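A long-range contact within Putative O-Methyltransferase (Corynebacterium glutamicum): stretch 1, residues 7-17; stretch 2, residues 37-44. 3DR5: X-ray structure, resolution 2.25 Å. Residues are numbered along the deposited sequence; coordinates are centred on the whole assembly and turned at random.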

# COMPACT_ATOMS: atom_id res chain seq x y z
N TYR A 7 6.52 -14.80 -12.05
CA TYR A 7 5.41 -15.72 -12.16
C TYR A 7 4.24 -15.04 -11.42
O TYR A 7 3.09 -15.14 -11.84
CB TYR A 7 5.76 -17.07 -11.51
CG TYR A 7 5.29 -18.24 -12.34
CD1 TYR A 7 5.90 -19.48 -12.22
CD2 TYR A 7 4.24 -18.10 -13.25
CE1 TYR A 7 5.49 -20.57 -13.00
CE2 TYR A 7 3.81 -19.18 -14.03
CZ TYR A 7 4.45 -20.41 -13.89
OH TYR A 7 4.03 -21.48 -14.66
N LEU A 8 4.54 -14.36 -10.32
CA LEU A 8 3.52 -13.63 -9.58
C LEU A 8 3.09 -12.47 -10.52
O LEU A 8 1.90 -12.26 -10.75
CB LEU A 8 4.09 -13.06 -8.27
CG LEU A 8 3.08 -12.72 -7.17
CD1 LEU A 8 1.89 -13.67 -7.25
CD2 LEU A 8 3.77 -12.84 -5.81
N ARG A 9 4.06 -11.74 -11.05
CA ARG A 9 3.76 -10.62 -11.95
C ARG A 9 2.95 -11.08 -13.15
O ARG A 9 1.93 -10.48 -13.50
CB ARG A 9 5.05 -9.91 -12.40
CG ARG A 9 4.82 -8.74 -13.35
CD ARG A 9 5.88 -7.67 -13.18
NE ARG A 9 7.23 -8.17 -13.42
CZ ARG A 9 7.73 -8.45 -14.62
NH1 ARG A 9 6.99 -8.28 -15.71
NH2 ARG A 9 8.98 -8.90 -14.73
N THR A 10 3.40 -12.17 -13.77
CA THR A 10 2.72 -12.71 -14.94
C THR A 10 1.28 -13.11 -14.65
O THR A 10 0.37 -12.77 -15.41
CB THR A 10 3.49 -13.93 -15.51
OG1 THR A 10 4.84 -13.54 -15.80
CG2 THR A 10 2.83 -14.43 -16.78
N TYR A 11 1.06 -13.82 -13.55
CA TYR A 11 -0.29 -14.22 -13.18
C TYR A 11 -1.17 -13.00 -12.87
O TYR A 11 -2.33 -12.95 -13.27
CB TYR A 11 -0.29 -15.12 -11.96
CG TYR A 11 -1.70 -15.50 -11.57
CD1 TYR A 11 -2.43 -16.41 -12.33
CD2 TYR A 11 -2.35 -14.86 -10.50
CE1 TYR A 11 -3.76 -16.69 -12.05
CE2 TYR A 11 -3.68 -15.14 -10.21
CZ TYR A 11 -4.38 -16.05 -10.99
OH TYR A 11 -5.69 -16.34 -10.71
N VAL A 12 -0.62 -12.02 -12.16
CA VAL A 12 -1.39 -10.84 -11.81
C VAL A 12 -1.65 -9.96 -13.03
O VAL A 12 -2.76 -9.45 -13.20
CB VAL A 12 -0.68 -10.00 -10.72
CG1 VAL A 12 -1.43 -8.69 -10.48
CG2 VAL A 12 -0.60 -10.81 -9.42
N GLU A 13 -0.64 -9.78 -13.87
CA GLU A 13 -0.82 -8.97 -15.06
C GLU A 13 -1.76 -9.68 -16.03
O GLU A 13 -2.71 -9.09 -16.54
CB GLU A 13 0.54 -8.69 -15.73
CG GLU A 13 1.22 -7.42 -15.20
CD GLU A 13 2.59 -7.18 -15.82
OE1 GLU A 13 3.33 -6.31 -15.31
OE2 GLU A 13 2.92 -7.86 -16.81
N SER A 14 -1.51 -10.96 -16.28
CA SER A 14 -2.33 -11.74 -17.21
C SER A 14 -3.73 -12.00 -16.69
O SER A 14 -4.54 -12.63 -17.37
CB SER A 14 -1.66 -13.08 -17.49
OG SER A 14 -1.82 -13.97 -16.38
N THR A 15 -4.03 -11.50 -15.49
CA THR A 15 -5.32 -11.76 -14.89
C THR A 15 -6.10 -10.52 -14.46
O THR A 15 -7.26 -10.61 -14.06
CB THR A 15 -5.14 -12.76 -13.71
OG1 THR A 15 -6.20 -13.72 -13.72
CG2 THR A 15 -5.11 -12.08 -12.41
N THR A 16 -5.45 -9.36 -14.52
CA THR A 16 -6.10 -8.10 -14.18
C THR A 16 -6.97 -7.67 -15.37
O THR A 16 -6.48 -7.51 -16.49
CB THR A 16 -5.08 -6.98 -13.88
OG1 THR A 16 -4.36 -7.30 -12.68
CG2 THR A 16 -5.79 -5.65 -13.70
N GLU A 17 -8.27 -7.49 -15.13
CA GLU A 17 -9.20 -7.09 -16.18
C GLU A 17 -8.70 -5.82 -16.85
O GLU A 17 -8.55 -4.77 -16.23
CB GLU A 17 -10.59 -6.85 -15.58
CG GLU A 17 -11.64 -6.48 -16.60
CD GLU A 17 -12.87 -5.86 -15.96
OE1 GLU A 17 -13.62 -5.16 -16.67
OE2 GLU A 17 -13.09 -6.09 -14.75
N PRO A 37 5.24 3.07 -14.32
CA PRO A 37 5.09 2.06 -13.27
C PRO A 37 4.27 0.89 -13.80
O PRO A 37 3.30 1.11 -14.54
CB PRO A 37 4.35 2.81 -12.16
CG PRO A 37 4.72 4.23 -12.39
CD PRO A 37 4.73 4.38 -13.89
N ASP A 38 4.62 -0.33 -13.41
CA ASP A 38 3.88 -1.50 -13.88
C ASP A 38 2.46 -1.55 -13.31
O ASP A 38 2.07 -0.69 -12.51
CB ASP A 38 4.66 -2.81 -13.58
CG ASP A 38 4.81 -3.09 -12.09
OD1 ASP A 38 4.51 -2.20 -11.27
OD2 ASP A 38 5.24 -4.22 -11.76
N GLU A 39 1.69 -2.54 -13.73
CA GLU A 39 0.31 -2.68 -13.30
C GLU A 39 0.12 -2.84 -11.80
O GLU A 39 -0.84 -2.31 -11.24
CB GLU A 39 -0.34 -3.86 -14.02
CG GLU A 39 -1.76 -4.21 -13.55
CD GLU A 39 -2.75 -3.08 -13.77
OE1 GLU A 39 -2.66 -2.40 -14.81
OE2 GLU A 39 -3.64 -2.89 -12.91
N MSE A 40 1.03 -3.55 -11.16
CA MSE A 40 0.95 -3.79 -9.72
C MSE A 40 1.20 -2.51 -8.92
O MSE A 40 0.54 -2.27 -7.90
CB MSE A 40 1.94 -4.90 -9.30
CG MSE A 40 1.45 -6.33 -9.60
SE MSE A 40 2.67 -7.70 -8.89
CE MSE A 40 2.06 -9.23 -9.88
N THR A 41 2.14 -1.70 -9.39
CA THR A 41 2.44 -0.44 -8.72
C THR A 41 1.23 0.49 -8.89
O THR A 41 0.87 1.22 -7.97
CB THR A 41 3.70 0.21 -9.33
OG1 THR A 41 4.82 -0.67 -9.15
CG2 THR A 41 4.00 1.56 -8.67
N GLY A 42 0.60 0.47 -10.07
CA GLY A 42 -0.58 1.29 -10.32
C GLY A 42 -1.73 0.91 -9.39
O GLY A 42 -2.42 1.79 -8.87
N GLN A 43 -1.96 -0.39 -9.19
CA GLN A 43 -3.03 -0.87 -8.31
C GLN A 43 -2.79 -0.33 -6.88
O GLN A 43 -3.73 0.12 -6.21
CB GLN A 43 -3.07 -2.41 -8.33
CG GLN A 43 -3.62 -2.97 -9.64
CD GLN A 43 -3.54 -4.49 -9.74
OE1 GLN A 43 -3.33 -5.17 -8.73
NE2 GLN A 43 -3.70 -5.02 -10.95
N LEU A 44 -1.54 -0.36 -6.43
CA LEU A 44 -1.20 0.18 -5.11
C LEU A 44 -1.50 1.70 -5.10
O LEU A 44 -1.90 2.25 -4.06
CB LEU A 44 0.27 -0.05 -4.76
CG LEU A 44 0.72 0.68 -3.48
CD1 LEU A 44 -0.16 0.24 -2.31
CD2 LEU A 44 2.19 0.38 -3.19
O HOH W 1 3.10 -5.61 -12.43
O HOH W 2 2.32 -3.72 -16.28

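This is a small, mixed contact in which the start of one helix meets the C-terminal end of another and the turn that follows it, built on a selenomethionine side chain, one direct hydrogen bond and two bridging waters.

The helix axes come no closer than 10.8 Å and cross at 68°. At that distance side chains must span the gap. The backbones are nearest at Glu13 and Glu39, whose CA atoms lie 6.6 Å apart.

Met40, present as selenomethionine, has more area covered by the other stretch than any other residue here. Its side chain is extended beyond chi1 (m, then t and t), so its end reaches the helix backbone. Met40 CE lies 3.2 Å from Leu8 O and also sits by Arg9 and Val12. Met40 CE is modelled too close to Val12 CB, so no fine packing detail should be read from it.

The direct hydrogen bond joins Gln43 to Thr16. Gln43 NE2 donates to Thr16 OG1 at 2.9 Å, with an angle of 131° at the hydrogen. Thr16 OG1 in turn donates to Val12 O at 2.7 Å, so the hydroxyl accepts from one helix and gives to the last turn of the other. Gln43 NE2 also donates to Glu39 OE2 at 2.9 Å, with a straighter angle of 158°. The amide nitrogen thus ties Thr16 to a carboxylate one turn back in its own helix. Thr16 CG2 packs against that same carboxylate, 3.6 Å from Glu39 OE2.

The acidic groups are organised by water. Glu13 OE1 and Asp38 OD2 are 4.5 Å apart, two like charges with no direct bond between them. Water 1 donates to both, at 3.0 Å to Glu13 OE1 and 2.6 Å to Asp38 OD2, the latter bond weak. Water 1 accepts from Met40 N at 3.2 Å. Water 2 donates to Glu13 OE1 at 2.9 Å and accepts from Glu39 N at 2.9 Å. Glu13 is therefore linked through water to two amides in the first turn of the second helix. These amides have no partner one turn earlier within that helix, so water can serve them.

Asp38 caps this helix with its other oxygen: Thr41 N donates to Asp38 OD1 at 3.1 Å. Thr41 OG1 donates to Asp38 OD1 at 2.6 Å. Asp38 OD2 is left to face water 1 and Arg9, whose CD is 3.8 Å from it.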